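Local atomic coordinates of pumilio homolog 23 (Arabidopsis thaliana, PDB entry 5WZJ), a protein that binds RNA sequence-specifically through pumilio repeats, recognising an 18S rRNA sequence, and probably regulates translation and mRNA stability. Residues V42-A47 / Q69-G74; R54-A59 / F91-M96; S106-L111 / R153-L158; V123-L128 / Q199-M204. All coordinates share one frame; numbering follows the deposited sequence.

Contact 1: residues V42-A47 / Q69-G74. With nucleotides of chain B.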
loop_
_atom_site.group_PDB
_atom_site.type_symbol
_atom_site.label_atom_id
_atom_site.label_comp_id
_atom_site.label_asym_id
_atom_site.label_seq_id
_atom_site.Cartn_x
_atom_site.Cartn_y
_atom_site.Cartn_z
ATOM N N VAL A 42 25.049 -23.008 -18.983
ATOM C CA VAL A 42 26.217 -23.831 -18.688
ATOM C C VAL A 42 27.442 -22.955 -18.422
ATOM O O VAL A 42 28.204 -23.202 -17.480
ATOM C CB VAL A 42 26.461 -24.831 -19.832
ATOM C CG1 VAL A 42 27.737 -25.625 -19.592
ATOM C CG2 VAL A 42 25.261 -25.766 -19.983
ATOM N N ILE A 43 27.653 -21.923 -19.246
ATOM C CA ILE A 43 28.774 -21.005 -19.029
ATOM C C ILE A 43 28.629 -20.280 -17.686
ATOM O O ILE A 43 29.603 -20.118 -16.943
ATOM C CB ILE A 43 28.875 -20.005 -20.197
ATOM C CG1 ILE A 43 29.328 -20.711 -21.482
ATOM C CG2 ILE A 43 29.801 -18.840 -19.838
ATOM C CD1 ILE A 43 29.275 -19.814 -22.712
ATOM N N CYS A 44 27.420 -19.825 -17.363
ATOM C CA CYS A 44 27.197 -19.200 -16.060
ATOM C C CYS A 44 27.648 -20.117 -14.930
ATOM O O CYS A 44 28.324 -19.678 -13.997
ATOM C CB CYS A 44 25.722 -18.823 -15.902
ATOM S SG CYS A 44 25.158 -17.387 -16.848
ATOM N N GLY A 45 27.333 -21.409 -15.028
ATOM C CA GLY A 45 27.730 -22.342 -13.983
ATOM C C GLY A 45 29.229 -22.571 -13.928
ATOM O O GLY A 45 29.817 -22.619 -12.842
ATOM N N ASN A 46 29.870 -22.717 -15.089
ATOM C CA ASN A 46 31.327 -22.841 -15.100
ATOM C C ASN A 46 31.986 -21.616 -14.481
ATOM O O ASN A 46 32.959 -21.734 -13.726
ATOM C CB ASN A 46 31.833 -23.040 -16.526
ATOM C CG ASN A 46 31.375 -24.352 -17.129
ATOM O OD1 ASN A 46 30.923 -25.252 -16.416
ATOM N ND2 ASN A 46 31.502 -24.473 -18.448
ATOM N N ALA A 47 31.473 -20.424 -14.796
ATOM C CA ALA A 47 32.099 -19.216 -14.280
ATOM C C ALA A 47 31.948 -19.119 -12.768
ATOM O O ALA A 47 32.866 -18.649 -12.087
ATOM C CB ALA A 47 31.521 -17.986 -14.981
ATOM N N GLN A 69 26.233 -11.121 -10.442
ATOM C CA GLN A 69 24.770 -11.096 -10.462
ATOM C C GLN A 69 24.229 -11.771 -11.714
ATOM O O GLN A 69 23.278 -12.563 -11.648
ATOM C CB GLN A 69 24.247 -9.662 -10.407
ATOM C CG GLN A 69 24.373 -8.978 -9.063
ATOM C CD GLN A 69 23.706 -7.628 -9.077
ATOM O OE1 GLN A 69 24.359 -6.607 -9.291
ATOM N NE2 GLN A 69 22.394 -7.609 -8.852
ATOM N N THR A 70 24.797 -11.426 -12.870
ATOM C CA THR A 70 24.387 -12.037 -14.126
ATOM C C THR A 70 24.583 -13.546 -14.087
ATOM O O THR A 70 23.695 -14.300 -14.497
ATOM C CB THR A 70 25.182 -11.422 -15.284
ATOM O OG1 THR A 70 24.985 -10.002 -15.290
ATOM C CG2 THR A 70 24.726 -12.008 -16.625
ATOM N N LEU A 71 25.732 -14.006 -13.578
ATOM C CA LEU A 71 25.985 -15.446 -13.497
ATOM C C LEU A 71 24.966 -16.151 -12.597
ATOM O O LEU A 71 24.475 -17.240 -12.923
ATOM C CB LEU A 71 27.399 -15.692 -12.984
ATOM C CG LEU A 71 28.511 -15.032 -13.809
ATOM C CD1 LEU A 71 29.845 -15.326 -13.186
ATOM C CD2 LEU A 71 28.471 -15.523 -15.252
ATOM N N LEU A 72 24.643 -15.551 -11.454
ATOM C CA LEU A 72 23.754 -16.221 -10.510
ATOM C C LEU A 72 22.334 -16.313 -11.048
ATOM O O LEU A 72 21.643 -17.306 -10.798
ATOM C CB LEU A 72 23.770 -15.490 -9.165
ATOM C CG LEU A 72 25.068 -15.649 -8.374
ATOM C CD1 LEU A 72 25.133 -14.666 -7.208
ATOM C CD2 LEU A 72 25.192 -17.075 -7.865
ATOM N N GLU A 73 21.888 -15.305 -11.794
ATOM C CA GLU A 73 20.548 -15.334 -12.363
ATOM C C GLU A 73 20.479 -16.116 -13.670
ATOM O O GLU A 73 19.376 -16.381 -14.157
ATOM C CB GLU A 73 20.029 -13.899 -12.565
ATOM C CG GLU A 73 19.701 -13.132 -11.228
ATOM C CD GLU A 73 19.709 -11.589 -11.370
ATOM O OE1 GLU A 73 19.502 -10.873 -10.349
ATOM O OE2 GLU A 73 19.940 -11.088 -12.503
ATOM N N GLY A 74 21.616 -16.512 -14.241
ATOM C CA GLY A 74 21.607 -17.232 -15.502
ATOM C C GLY A 74 21.929 -18.708 -15.366
ATOM O O GLY A 74 21.750 -19.479 -16.314
ATOM P P G B 11 24.831 3.436 -1.813
ATOM O OP1 G B 11 25.207 3.481 -0.378
ATOM O OP2 G B 11 24.556 4.687 -2.557
ATOM O "O5'" G B 11 26.007 2.631 -2.503
ATOM C "C5'" G B 11 26.236 2.667 -3.905
ATOM C "C4'" G B 11 27.124 1.510 -4.296
ATOM O "O4'" G B 11 26.283 0.346 -4.524
ATOM C "C3'" G B 11 27.950 1.696 -5.568
ATOM O "O3'" G B 11 29.169 0.948 -5.455
ATOM C "C2'" G B 11 27.079 1.033 -6.616
ATOM O "O2'" G B 11 27.783 0.613 -7.765
ATOM C "C1'" G B 11 26.515 -0.152 -5.821
ATOM N N9 G B 11 25.267 -0.673 -6.386
ATOM C C8 G B 11 24.059 -0.010 -6.510
ATOM N N7 G B 11 23.147 -0.725 -7.131
ATOM C C5 G B 11 23.794 -1.921 -7.441
ATOM C C6 G B 11 23.324 -3.078 -8.112
ATOM O O6 G B 11 22.202 -3.280 -8.584
ATOM N N1 G B 11 24.321 -4.053 -8.228
ATOM C C2 G B 11 25.606 -3.935 -7.738
ATOM N N2 G B 11 26.430 -4.985 -7.928
ATOM N N3 G B 11 26.056 -2.862 -7.105
ATOM C C4 G B 11 25.109 -1.900 -6.998
#
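Cys44 meets Leu71 and Gly74 almost backbone to backbone: the CA atoms of Cys44 and Leu71 lie only 4.7 Å apart, and the segment axes approach to 8.3 Å at 125° between their N-to-C directions. At the crossing, Cys44 CB sits 3.6 Å from the carbonyl oxygen of Leu71, while its SG, anti to its own carbonyl carbon, rests against CA and C of Gly74, with SG to C at 3.8 Å. With no side chain on Gly74, the sulfur lies directly against its backbone. One turn further along 42-47, Ala47 CB touches both methyls of Leu71, nearer to CD1 at 3.6 Å than to CD2. No hydrogen bond links the segments; the contact is apolar and buried, and helix 17-31 adds Phe30 against Cys44 and Ile26 against Leu71. In the superhelix of pumilio repeats, helix 64-74 belongs to Pumilio 1 and carries a base-reading residue. Gln69, extended beyond CG, reaches guanosine G11 of chain B, where its OE1 accepts two hydrogen bonds, from N1 of G11 at 2.8 Å (155° at the hydrogen) and from N2 of G11 at 3.0 Å (141°). Its NE2 is hydrogen-bonded with Ser106 OG of helix 100-112, which probably helps orient the amide with its oxygen toward the guanine.

Contact 2: residues R54-A59 / F91-M96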
loop_
_atom_site.group_PDB
_atom_site.type_symbol
_atom_site.label_atom_id
_atom_site.label_comp_id
_atom_site.label_asym_id
_atom_site.label_seq_id
_atom_site.Cartn_x
_atom_site.Cartn_y
_atom_site.Cartn_z
ATOM N N ARG A 54 37.083 -17.381 -3.083
ATOM C CA ARG A 54 37.201 -15.928 -3.076
ATOM C C ARG A 54 35.848 -15.293 -3.340
ATOM O O ARG A 54 35.750 -14.241 -3.982
ATOM C CB ARG A 54 38.232 -15.448 -4.088
ATOM C CG ARG A 54 38.216 -16.240 -5.337
ATOM C CD ARG A 54 39.413 -15.894 -6.167
ATOM N NE ARG A 54 39.171 -16.217 -7.562
ATOM C CZ ARG A 54 39.873 -15.712 -8.569
ATOM N NH1 ARG A 54 40.861 -14.860 -8.326
ATOM N NH2 ARG A 54 39.578 -16.057 -9.817
ATOM N N GLU A 55 34.789 -15.943 -2.854
ATOM C CA GLU A 55 33.440 -15.420 -3.013
ATOM C C GLU A 55 33.320 -13.990 -2.488
ATOM O O GLU A 55 32.703 -13.139 -3.135
ATOM C CB GLU A 55 32.454 -16.347 -2.304
ATOM C CG GLU A 55 32.325 -17.724 -2.958
ATOM C CD GLU A 55 33.374 -18.732 -2.485
ATOM O OE1 GLU A 55 34.327 -18.351 -1.765
ATOM O OE2 GLU A 55 33.236 -19.914 -2.851
ATOM N N TYR A 56 33.911 -13.700 -1.327
ATOM C CA TYR A 56 33.758 -12.364 -0.756
ATOM C C TYR A 56 34.424 -11.316 -1.636
ATOM O O TYR A 56 33.839 -10.259 -1.914
ATOM C CB TYR A 56 34.331 -12.293 0.666
ATOM C CG TYR A 56 34.349 -10.863 1.185
ATOM C CD1 TYR A 56 33.194 -10.275 1.678
ATOM C CD2 TYR A 56 35.511 -10.095 1.149
ATOM C CE1 TYR A 56 33.194 -8.966 2.136
ATOM C CE2 TYR A 56 35.517 -8.779 1.602
ATOM C CZ TYR A 56 34.353 -8.226 2.092
ATOM O OH TYR A 56 34.330 -6.930 2.539
ATOM N N GLU A 57 35.661 -11.591 -2.065
ATOM C CA GLU A 57 36.415 -10.628 -2.859
ATOM C C GLU A 57 35.713 -10.347 -4.177
ATOM O O GLU A 57 35.628 -9.195 -4.615
ATOM C CB GLU A 57 37.835 -11.156 -3.113
ATOM C CG GLU A 57 38.728 -11.274 -1.888
ATOM C CD GLU A 57 38.280 -12.332 -0.887
ATOM O OE1 GLU A 57 37.592 -13.297 -1.284
ATOM O OE2 GLU A 57 38.613 -12.189 0.310
ATOM N N ILE A 58 35.185 -11.384 -4.820
ATOM C CA ILE A 58 34.561 -11.156 -6.118
ATOM C C ILE A 58 33.192 -10.495 -5.962
ATOM O O ILE A 58 32.850 -9.565 -6.710
ATOM C CB ILE A 58 34.485 -12.478 -6.900
ATOM C CG1 ILE A 58 35.910 -12.909 -7.268
ATOM C CG2 ILE A 58 33.610 -12.300 -8.160
ATOM C CD1 ILE A 58 36.056 -14.356 -7.589
ATOM N N ALA A 59 32.399 -10.937 -4.983
ATOM C CA ALA A 59 31.045 -10.406 -4.834
ATOM C C ALA A 59 31.042 -8.957 -4.368
ATOM O O ALA A 59 30.069 -8.232 -4.602
ATOM C CB ALA A 59 30.249 -11.256 -3.849
ATOM N N PHE A 91 28.634 -15.141 3.734
ATOM C CA PHE A 91 27.394 -14.516 3.286
ATOM C C PHE A 91 27.034 -13.252 4.066
ATOM O O PHE A 91 26.661 -12.256 3.421
ATOM C CB PHE A 91 26.258 -15.546 3.324
ATOM C CG PHE A 91 24.967 -15.049 2.732
ATOM C CD1 PHE A 91 24.051 -14.354 3.508
ATOM C CD2 PHE A 91 24.662 -15.303 1.411
ATOM C CE1 PHE A 91 22.863 -13.897 2.962
ATOM C CE2 PHE A 91 23.478 -14.857 0.854
ATOM C CZ PHE A 91 22.573 -14.161 1.630
ATOM N N PRO A 92 27.135 -13.202 5.406
ATOM C CA PRO A 92 26.809 -11.942 6.106
ATOM C C PRO A 92 27.684 -10.775 5.688
ATOM O O PRO A 92 27.171 -9.662 5.531
ATOM C CB PRO A 92 27.009 -12.297 7.591
ATOM C CG PRO A 92 26.788 -13.771 7.647
ATOM C CD PRO A 92 27.398 -14.296 6.364
ATOM N N ALA A 93 28.989 -10.996 5.501
ATOM C CA ALA A 93 29.857 -9.925 5.014
ATOM C C ALA A 93 29.504 -9.526 3.583
ATOM O O ALA A 93 29.517 -8.337 3.242
ATOM C CB ALA A 93 31.319 -10.357 5.107
ATOM N N ILE A 94 29.197 -10.496 2.723
ATOM C CA ILE A 94 28.733 -10.153 1.379
ATOM C C ILE A 94 27.456 -9.322 1.465
ATOM O O ILE A 94 27.340 -8.250 0.854
ATOM C CB ILE A 94 28.525 -11.421 0.528
ATOM C CG1 ILE A 94 29.880 -12.048 0.150
ATOM C CG2 ILE A 94 27.720 -11.068 -0.754
ATOM C CD1 ILE A 94 29.757 -13.388 -0.578
ATOM N N ALA A 95 26.494 -9.798 2.255
ATOM C CA ALA A 95 25.185 -9.165 2.340
ATOM C C ALA A 95 25.238 -7.755 2.921
ATOM O O ALA A 95 24.353 -6.944 2.630
ATOM C CB ALA A 95 24.248 -10.047 3.173
ATOM N N MET A 96 26.248 -7.431 3.722
ATOM C CA MET A 96 26.343 -6.104 4.319
ATOM C C MET A 96 27.211 -5.158 3.508
ATOM O O MET A 96 27.473 -4.036 3.952
ATOM C CB MET A 96 26.864 -6.210 5.755
ATOM C CG MET A 96 25.839 -6.884 6.683
ATOM S SD MET A 96 26.553 -7.481 8.245
ATOM C CE MET A 96 26.988 -5.951 9.020
#
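Ile94 reaches across to Glu55, Tyr56 and Ala59, and its side chain carries the contact from the 91-96 side. Its CB bears CG1 anti to the carbonyl carbon (chi1 -72°) and CG2 anti to the backbone N. CG1 lies 4.0 Å from Tyr56 CA and 4.1 Å from Tyr56 CD1; CG2 approaches Ala59 CB at 4.0 Å. At the tip, CD1 touches Ala59 CB and the carbonyl oxygen of Glu55, both at 3.9 Å. The Tyr56 and Ile94 side chains slide past each other in opposite directions. Beside them Tyr56 CE1 lies 3.8 Å from Ala93 CB, an oblique approach to the ring. Ala93 O lies at the ring edge, in its plane. No hydrogen bond crosses. The short helices 55-59 and 91-95, from Pumilio 1 and Pumilio 2, run 11° from parallel with axes 9.6 Å apart, as expected for equivalent elements of successive repeats. Leu68 of helix 64-74 touches Ala59, helix 77-87 packs Phe83 on Glu55, and helix 121-137 receives Phe91.

Contact 3: residues S106-L111 / R153-L158. With nucleotides of chain B.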
loop_
_atom_site.group_PDB
_atom_site.type_symbol
_atom_site.label_atom_id
_atom_site.label_comp_id
_atom_site.label_asym_id
_atom_site.label_seq_id
_atom_site.Cartn_x
_atom_site.Cartn_y
_atom_site.Cartn_z
ATOM N N SER A 106 20.629 -11.311 -5.722
ATOM C CA SER A 106 20.522 -12.048 -6.980
ATOM C C SER A 106 20.517 -13.548 -6.726
ATOM O O SER A 106 19.806 -14.295 -7.408
ATOM C CB SER A 106 21.663 -11.664 -7.936
ATOM O OG SER A 106 21.414 -10.394 -8.538
ATOM N N ALA A 107 21.289 -14.010 -5.738
ATOM C CA ALA A 107 21.247 -15.431 -5.396
ATOM C C ALA A 107 19.864 -15.824 -4.901
ATOM O O ALA A 107 19.345 -16.885 -5.270
ATOM C CB ALA A 107 22.304 -15.771 -4.345
ATOM N N LEU A 108 19.242 -14.964 -4.084
ATOM C CA LEU A 108 17.906 -15.247 -3.567
ATOM C C LEU A 108 16.854 -15.214 -4.673
ATOM O O LEU A 108 15.989 -16.094 -4.738
ATOM C CB LEU A 108 17.558 -14.252 -2.453
ATOM C CG LEU A 108 18.490 -14.324 -1.233
ATOM C CD1 LEU A 108 18.122 -13.260 -0.173
ATOM C CD2 LEU A 108 18.434 -15.716 -0.625
ATOM N N LYS A 109 16.905 -14.199 -5.545
ATOM C CA LYS A 109 15.965 -14.123 -6.660
ATOM C C LYS A 109 16.073 -15.349 -7.546
ATOM O O LYS A 109 15.061 -15.860 -8.038
ATOM C CB LYS A 109 16.228 -12.873 -7.503
ATOM C CG LYS A 109 15.915 -11.557 -6.839
ATOM C CD LYS A 109 16.180 -10.426 -7.834
ATOM C CE LYS A 109 15.934 -9.061 -7.220
ATOM N NZ LYS A 109 16.320 -7.980 -8.186
ATOM N N SER A 110 17.305 -15.801 -7.785
ATOM C CA SER A 110 17.547 -16.978 -8.610
ATOM C C SER A 110 16.980 -18.243 -7.965
ATOM O O SER A 110 16.375 -19.075 -8.650
ATOM C CB SER A 110 19.052 -17.113 -8.855
ATOM O OG SER A 110 19.367 -18.149 -9.776
ATOM N N LEU A 111 17.180 -18.417 -6.651
ATOM C CA LEU A 111 16.520 -19.511 -5.935
ATOM C C LEU A 111 15.012 -19.433 -6.087
ATOM O O LEU A 111 14.343 -20.453 -6.289
ATOM C CB LEU A 111 16.855 -19.462 -4.444
ATOM C CG LEU A 111 17.993 -20.221 -3.809
ATOM C CD1 LEU A 111 17.900 -20.006 -2.289
ATOM C CD2 LEU A 111 17.917 -21.690 -4.174
ATOM N N ARG A 153 15.150 -8.980 4.380
ATOM C CA ARG A 153 13.769 -8.883 3.908
ATOM C C ARG A 153 13.502 -9.853 2.762
ATOM O O ARG A 153 12.509 -10.590 2.775
ATOM C CB ARG A 153 13.466 -7.440 3.486
ATOM C CG ARG A 153 13.208 -6.525 4.699
ATOM C CD ARG A 153 12.997 -5.069 4.295
ATOM N NE ARG A 153 14.244 -4.313 4.325
ATOM C CZ ARG A 153 14.343 -3.053 3.911
ATOM N NH1 ARG A 153 13.274 -2.433 3.418
ATOM N NH2 ARG A 153 15.501 -2.420 3.979
ATOM N N ARG A 154 14.372 -9.855 1.747
ATOM C CA ARG A 154 14.187 -10.780 0.630
ATOM C C ARG A 154 14.264 -12.224 1.105
ATOM O O ARG A 154 13.428 -13.056 0.726
ATOM C CB ARG A 154 15.218 -10.514 -0.474
ATOM C CG ARG A 154 15.036 -11.425 -1.710
ATOM C CD ARG A 154 15.893 -10.968 -2.909
ATOM N NE ARG A 154 15.626 -9.585 -3.293
ATOM C CZ ARG A 154 14.586 -9.205 -4.031
ATOM N NH1 ARG A 154 13.712 -10.103 -4.458
ATOM N NH2 ARG A 154 14.404 -7.926 -4.322
ATOM N N LEU A 155 15.227 -12.528 1.981
ATOM C CA LEU A 155 15.372 -13.894 2.492
ATOM C C LEU A 155 14.144 -14.342 3.278
ATOM O O LEU A 155 13.696 -15.485 3.136
ATOM C CB LEU A 155 16.615 -13.991 3.369
ATOM C CG LEU A 155 16.830 -15.332 4.054
ATOM C CD1 LEU A 155 17.037 -16.439 3.006
ATOM C CD2 LEU A 155 18.021 -15.232 5.004
ATOM N N LEU A 156 13.616 -13.473 4.151
ATOM C CA LEU A 156 12.375 -13.780 4.855
ATOM C C LEU A 156 11.256 -14.083 3.868
ATOM O O LEU A 156 10.516 -15.056 4.036
ATOM C CB LEU A 156 11.979 -12.609 5.766
ATOM C CG LEU A 156 12.834 -12.401 7.024
ATOM C CD1 LEU A 156 12.692 -10.965 7.529
ATOM C CD2 LEU A 156 12.442 -13.389 8.114
ATOM N N CYS A 157 11.110 -13.245 2.831
ATOM C CA CYS A 157 10.063 -13.466 1.835
ATOM C C CYS A 157 10.236 -14.813 1.145
ATOM O O CYS A 157 9.261 -15.547 0.945
ATOM C CB CYS A 157 10.061 -12.334 0.797
ATOM S SG CYS A 157 9.411 -10.756 1.385
ATOM N N LEU A 158 11.471 -15.155 0.782
ATOM C CA LEU A 158 11.724 -16.438 0.136
ATOM C C LEU A 158 11.347 -17.609 1.046
ATOM O O LEU A 158 10.767 -18.598 0.582
ATOM C CB LEU A 158 13.193 -16.525 -0.274
ATOM C CG LEU A 158 13.617 -17.784 -1.026
ATOM C CD1 LEU A 158 12.672 -18.029 -2.181
ATOM C CD2 LEU A 158 15.062 -17.661 -1.520
ATOM P P C B 9 14.049 7.998 2.422
ATOM O OP1 C B 9 14.967 9.093 2.020
ATOM O OP2 C B 9 12.835 7.722 1.610
ATOM O "O5'" C B 9 14.859 6.619 2.454
ATOM C "C5'" C B 9 16.077 6.463 3.178
ATOM C "C4'" C B 9 16.605 5.060 2.999
ATOM O "O4'" C B 9 15.696 4.120 3.604
ATOM C "C3'" C B 9 16.770 4.611 1.546
ATOM O "O3'" C B 9 18.128 4.750 1.172
ATOM C "C2'" C B 9 16.306 3.144 1.509
ATOM O "O2'" C B 9 17.402 2.256 1.314
ATOM C "C1'" C B 9 15.698 2.911 2.902
ATOM N N1 C B 9 14.324 2.372 2.860
ATOM C C2 C B 9 14.222 0.990 2.925
ATOM O O2 C B 9 15.289 0.350 3.016
ATOM N N3 C B 9 12.992 0.413 2.895
ATOM C C4 C B 9 11.904 1.174 2.792
ATOM N N4 C B 9 10.710 0.573 2.756
ATOM C C5 C B 9 11.991 2.604 2.723
ATOM C C6 C B 9 13.210 3.163 2.758
#
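Adjacent pumilio repeats stack here through helices 100-112 of Pumilio 2 and 146-160 of Pumilio 3, their segments 15° from parallel and 9.9 Å apart between axes. Leu108 is central: its CB meets Arg154 CD at 3.7 Å, its CD1 touches the backbone N of Leu155, and its CD2 reaches Leu158 CD2 at 4.0 Å. That same Leu158 methyl packs on Leu111 CD1 at 3.8 Å, where the two leucine side chains cross at about a right angle. Toward the margin, the extended Lys109 lays CE over the centre of one face of the Arg154 guanidinium, 3.5 Å from CZ of Arg154. Arg153 serves the RNA: with its chain bent at chi3, its NH1 donates to N3 and its NH2 to O2 of cytidine C9 of chain B, the bonds being 2.9 Å long with angles of 161° and 167° at the hydrogens. Lys109 NZ and Arg154 NH2 come within 4.3 Å, a like-charge approach probably eased by Glu105 and Asp165, which form salt bridges with Arg154. The paired donors of Arg153 match the adjacent acceptors on the cytosine edge, consistent with recognition of this base.

Contact 4: residues V123-L128 / Q199-M204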
loop_
_atom_site.group_PDB
_atom_site.type_symbol
_atom_site.label_atom_id
_atom_site.label_comp_id
_atom_site.label_asym_id
_atom_site.label_seq_id
_atom_site.Cartn_x
_atom_site.Cartn_y
_atom_site.Cartn_z
ATOM N N VAL A 123 16.562 -29.237 -2.239
ATOM C CA VAL A 123 17.791 -28.540 -2.588
ATOM C C VAL A 123 17.688 -27.062 -2.204
ATOM O O VAL A 123 18.634 -26.480 -1.664
ATOM C CB VAL A 123 18.090 -28.758 -4.083
ATOM C CG1 VAL A 123 19.253 -27.957 -4.510
ATOM C CG2 VAL A 123 18.388 -30.239 -4.332
ATOM N N ILE A 124 16.526 -26.445 -2.433
ATOM C CA ILE A 124 16.337 -25.057 -2.014
ATOM C C ILE A 124 16.430 -24.946 -0.498
ATOM O O ILE A 124 17.126 -24.077 0.039
ATOM C CB ILE A 124 14.995 -24.506 -2.526
ATOM C CG1 ILE A 124 14.951 -24.482 -4.056
ATOM C CG2 ILE A 124 14.767 -23.094 -1.989
ATOM C CD1 ILE A 124 13.595 -24.071 -4.600
ATOM N N GLU A 125 15.717 -25.828 0.215
ATOM C CA GLU A 125 15.708 -25.775 1.673
ATOM C C GLU A 125 17.113 -25.894 2.242
ATOM O O GLU A 125 17.453 -25.212 3.211
ATOM C CB GLU A 125 14.811 -26.878 2.241
ATOM C CG GLU A 125 14.731 -26.880 3.758
ATOM C CD GLU A 125 14.039 -28.116 4.287
ATOM O OE1 GLU A 125 14.483 -29.236 3.955
ATOM O OE2 GLU A 125 13.038 -27.967 5.014
ATOM N N GLU A 126 17.945 -26.756 1.657
ATOM C CA GLU A 126 19.313 -26.897 2.146
ATOM C C GLU A 126 20.122 -25.617 1.914
ATOM O O GLU A 126 20.922 -25.220 2.771
ATOM C CB GLU A 126 19.975 -28.097 1.463
ATOM C CG GLU A 126 21.450 -28.292 1.766
ATOM C CD GLU A 126 22.047 -29.500 1.012
ATOM O OE1 GLU A 126 21.719 -29.697 -0.185
ATOM O OE2 GLU A 126 22.838 -30.252 1.623
ATOM N N ALA A 127 19.944 -24.964 0.756
ATOM C CA ALA A 127 20.640 -23.698 0.514
ATOM C C ALA A 127 20.187 -22.631 1.506
ATOM O O ALA A 127 21.012 -21.900 2.066
ATOM C CB ALA A 127 20.408 -23.227 -0.923
ATOM N N LEU A 128 18.877 -22.541 1.751
ATOM C CA LEU A 128 18.382 -21.607 2.757
ATOM C C LEU A 128 18.939 -21.933 4.139
ATOM O O LEU A 128 19.312 -21.029 4.897
ATOM C CB LEU A 128 16.857 -21.614 2.777
ATOM C CG LEU A 128 16.212 -21.115 1.486
ATOM C CD1 LEU A 128 14.730 -21.377 1.519
ATOM C CD2 LEU A 128 16.477 -19.621 1.297
ATOM N N GLN A 199 3.705 -23.052 -0.404
ATOM C CA GLN A 199 3.796 -23.341 1.026
ATOM C C GLN A 199 5.057 -22.743 1.637
ATOM O O GLN A 199 5.086 -22.447 2.838
ATOM C CB GLN A 199 3.753 -24.851 1.272
ATOM N N GLY A 200 6.098 -22.555 0.830
ATOM C CA GLY A 200 7.340 -22.011 1.331
ATOM C C GLY A 200 8.068 -23.028 2.184
ATOM O O GLY A 200 7.917 -24.241 2.023
ATOM N N PHE A 201 8.859 -22.514 3.126
ATOM C CA PHE A 201 9.662 -23.324 4.038
ATOM C C PHE A 201 9.304 -22.866 5.447
ATOM O O PHE A 201 10.053 -22.108 6.078
ATOM C CB PHE A 201 11.149 -23.186 3.709
ATOM C CG PHE A 201 11.441 -23.450 2.259
ATOM C CD1 PHE A 201 11.296 -22.441 1.322
ATOM C CD2 PHE A 201 11.756 -24.728 1.826
ATOM C CE1 PHE A 201 11.505 -22.682 -0.034
ATOM C CE2 PHE A 201 11.970 -24.980 0.478
ATOM C CZ PHE A 201 11.842 -23.954 -0.455
ATOM N N PRO A 202 8.143 -23.298 5.961
ATOM C CA PRO A 202 7.648 -22.743 7.235
ATOM C C PRO A 202 8.621 -22.918 8.383
ATOM O O PRO A 202 8.822 -21.981 9.166
ATOM C CB PRO A 202 6.340 -23.525 7.474
ATOM C CG PRO A 202 5.892 -23.937 6.112
ATOM C CD PRO A 202 7.184 -24.240 5.357
ATOM N N GLY A 203 9.247 -24.090 8.499
ATOM C CA GLY A 203 10.214 -24.296 9.563
ATOM C C GLY A 203 11.439 -23.404 9.432
ATOM O O GLY A 203 12.026 -22.994 10.437
ATOM N N MET A 204 11.853 -23.105 8.198
ATOM C CA MET A 204 13.011 -22.236 8.007
ATOM C C MET A 204 12.673 -20.788 8.354
ATOM O O MET A 204 13.477 -20.093 8.984
ATOM C CB MET A 204 13.519 -22.347 6.571
ATOM C CG MET A 204 14.910 -21.752 6.360
ATOM S SD MET A 204 16.206 -22.725 7.170
ATOM C CE MET A 204 15.828 -24.363 6.534
#
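Phe201 lays its ring beneath Leu128, whose CD1 stands over one face in a CH-pi contact, 3.9 Å from the ring centroid and 24° off the normal. The methyl is displaced toward the rim, closest to Phe201 CD1 at 3.6 Å. This joins helix 121-137, which begins within Pumilio 2, to the start of helix 202-213, where Phe201 is the N-cap residue, inside the right-handed superhelix built by the pumilio repeats. The phenylalanine CG is anti to its carbonyl carbon (chi1 -52°), on the side of the backbone N. At the far end of the ring CZ meets Ile124 CG2 at 3.4 Å, the two side chains crossing at about a right angle. Glu125 CB approaches CD2 and CE2 of the same ring obliquely, each at 3.8 Å, so the aliphatic base of the glutamate completes the apolar grip. No hydrogen bond spans the segments. Around them, Tyr121 stacks with Phe201 and its OH is hydrogen-bonded with Gly200 O, while Leu155 and Leu158 of helix 146-160 pack on Leu128. In the first turn of the helix, Met204 bends at chi2 (69°) and again at chi3; its CG faces Leu128 CB at 4.1 Å, and its terminal CE sits 3.8 Å from Glu125 O and 3.9 Å from Glu125 CG.

In the fold
All four contacts lie on the same side of the chain's centre, in the N-terminal part of the repeat array. Contacts 1 and 3 have centres 17 Å apart and are joined by polar links: Ser110 OG with Leu72 O at 2.6 Å, and Ser106 OG with Glu73 OE1 at 2.7 Å, both probable hydrogen bonds. Contacts 3 and 4 are closer, 11 Å between centres, and share an apolar seam in which Leu128 CD2 touches Leu155 CD1 at 3.7 Å. Contact 2 touches none of the others; its nearest atoms are about 5 Å from contact 3. Contacts 1 and 3 each bind a base of chain B, whereas the nearest atom of contact 4 is about 16 Å from the RNA.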